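Local coordinates for protein Dye-decolorizing peroxidase (Irpex lacteus, PDB 7D8M) that probably uses heme b to reduce peroxides while oxidising dyes and other substrates, at residues 176-179 against 180-184. Sequence-based numbering, arbitrary orientation.
Sequences NPTI and PGFGT
F182 meets the residues before it with the base of its side chain, CB on I179 and one ring edge beside T178. Starting at the root, CB of F182 lies 3.7 Å from CG1 of I179, an apolar contact in which the two side chains cross at a slant. I179 makes it with CG1 set between its own backbone N and carbonyl carbon (chi1 59°). Further out, CG of F182 stands opposite its backbone N (chi1 -168°), which brings the CD2 edge beside T178; there CD2 comes 3.8 Å from OG1 of T178, the hydroxyl lying in the ring plane. Beyond CD2 the ring leads away from 176-179, and outside this turn F182 meets the ring of F9 and touches V18. Beneath this, the backbone turns tightly: N of F182 gives a weak but fairly straight hydrogen bond to O of I179 (3.4 Å, 163°). P180 and G181 occupy the corners, G181 with the positive phi usual at the third position of such a turn, and P180 CD presses within 3.4 Å of I179 CB. Two waters sit at the carbonyl of F182: one links F182 O to T178 OG1, at 2.8 Å from each, and a second lies between F182 O and I179 O. This is a type II beta turn with proline and glycine at its centre, placed in the long loop between strand 147-156 and helix 194-197, downstream of the heme-binding residues I174 and S175.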
ATOM      1  N   ASN A 176       5.945  -8.656   0.520  1.00 30.18           N
ATOM      2  CA  ASN A 176       6.613  -7.369   0.373  1.00 29.08           C
ATOM      3  C   ASN A 176       8.073  -7.616   0.054  1.00 27.93           C
ATOM      4  O   ASN A 176       8.661  -8.581   0.559  1.00 32.02           O
ATOM      5  CB  ASN A 176       6.531  -6.511   1.645  1.00 27.68           C
ATOM      6  CG  ASN A 176       5.196  -5.868   1.815  1.00 29.10           C
ATOM      7  OD1 ASN A 176       4.805  -4.990   1.035  1.00 26.92           O
ATOM      8  ND2 ASN A 176       4.463  -6.314   2.828  1.00 27.90           N
ATOM      9  N   PRO A 177       8.695  -6.754  -0.747  1.00 26.73           N
ATOM     10  CA  PRO A 177      10.115  -6.936  -1.049  1.00 28.19           C
ATOM     11  C   PRO A 177      10.969  -6.672   0.178  1.00 31.21           C
ATOM     12  O   PRO A 177      10.569  -5.973   1.112  1.00 32.99           O
ATOM     13  CB  PRO A 177      10.383  -5.888  -2.132  1.00 27.11           C
ATOM     14  CG  PRO A 177       9.439  -4.769  -1.754  1.00 24.97           C
ATOM     15  CD  PRO A 177       8.179  -5.485  -1.302  1.00 26.96           C
ATOM     16  N   THR A 178      12.163  -7.251   0.168  1.00 31.94           N
ATOM     17  CA  THR A 178      13.183  -6.921   1.146  1.00 33.93           C
ATOM     18  C   THR A 178      14.466  -6.580   0.397  1.00 35.94           C
ATOM     19  O   THR A 178      14.488  -6.516  -0.836  1.00 33.07           O
ATOM     20  CB  THR A 178      13.388  -8.056   2.151  1.00 33.70           C
ATOM     21  OG1 THR A 178      14.168  -7.569   3.258  1.00 35.85           O
ATOM     22  CG2 THR A 178      14.087  -9.228   1.491  1.00 33.40           C
ATOM     23  N   ILE A 179      15.536  -6.331   1.145  1.00 37.42           N
ATOM     24  CA  ILE A 179      16.804  -5.900   0.557  1.00 34.08           C
ATOM     25  C   ILE A 179      17.881  -6.895   0.957  1.00 37.16           C
ATOM     26  O   ILE A 179      17.724  -7.655   1.934  1.00 35.05           O
ATOM     27  CB  ILE A 179      17.166  -4.453   0.973  1.00 36.80           C
ATOM     28  CG1 ILE A 179      17.274  -4.329   2.491  1.00 36.22           C
ATOM     29  CG2 ILE A 179      16.143  -3.471   0.432  1.00 36.33           C
ATOM     30  CD1 ILE A 179      17.745  -2.958   2.949  1.00 37.05           C
ATOM     31  N   PRO A 180      18.988  -6.948   0.208  1.00 37.56           N
ATOM     32  CA  PRO A 180      20.088  -7.856   0.563  1.00 39.50           C
ATOM     33  C   PRO A 180      20.642  -7.573   1.955  1.00 39.90           C
ATOM     34  O   PRO A 180      20.804  -6.423   2.360  1.00 39.77           O
ATOM     35  CB  PRO A 180      21.138  -7.582  -0.519  1.00 35.99           C
ATOM     36  CG  PRO A 180      20.365  -7.056  -1.672  1.00 35.67           C
ATOM     37  CD  PRO A 180      19.210  -6.298  -1.099  1.00 37.11           C
ATOM     38  N   GLY A 181      20.933  -8.646   2.690  1.00 43.85           N
ATOM     39  CA  GLY A 181      21.562  -8.528   3.986  1.00 46.08           C
ATOM     40  C   GLY A 181      20.633  -8.234   5.139  1.00 49.17           C
ATOM     41  O   GLY A 181      21.078  -8.276   6.296  1.00 53.23           O
ATOM     42  N   PHE A 182      19.363  -7.942   4.880  1.00 43.48           N
ATOM     43  CA  PHE A 182      18.411  -7.592   5.929  1.00 43.86           C
ATOM     44  C   PHE A 182      17.655  -8.856   6.317  1.00 43.89           C
ATOM     45  O   PHE A 182      16.720  -9.268   5.627  1.00 48.01           O
ATOM     46  CB  PHE A 182      17.467  -6.493   5.459  1.00 40.48           C
ATOM     47  CG  PHE A 182      16.658  -5.883   6.560  1.00 42.68           C
ATOM     48  CD1 PHE A 182      17.276  -5.162   7.571  1.00 41.37           C
ATOM     49  CD2 PHE A 182      15.279  -6.030   6.591  1.00 41.44           C
ATOM     50  CE1 PHE A 182      16.536  -4.593   8.597  1.00 43.05           C
ATOM     51  CE2 PHE A 182      14.530  -5.462   7.610  1.00 41.45           C
ATOM     52  CZ  PHE A 182      15.164  -4.742   8.619  1.00 40.77           C
ATOM     53  N   GLY A 183      18.064  -9.471   7.423  1.00 48.22           N
ATOM     54  CA  GLY A 183      17.417 -10.694   7.844  1.00 47.31           C
ATOM     55  C   GLY A 183      17.522 -11.777   6.777  1.00 45.58           C
ATOM     56  O   GLY A 183      18.387 -11.756   5.896  1.00 45.85           O
ATOM     57  N   THR A 184      16.601 -12.736   6.863  1.00 47.79           N
ATOM     58  CA  THR A 184      16.557 -13.844   5.918  1.00 46.25           C
ATOM     59  C   THR A 184      15.307 -13.742   5.060  1.00 45.05           C
ATOM     60  O   THR A 184      14.190 -13.700   5.604  1.00 39.19           O
ATOM     61  CB  THR A 184      16.587 -15.188   6.645  1.00 47.42           C
ATOM     62  OG1 THR A 184      17.693 -15.217   7.553  1.00 52.60           O
ATOM     63  CG2 THR A 184      16.721 -16.327   5.639  1.00 42.57           C
TER
HETATM   64  O   HOH W   1      13.888  -9.370   5.414  1.00 36.54           O
HETATM   65  O   HOH W   2      17.334 -10.134   3.225  1.00 40.70           O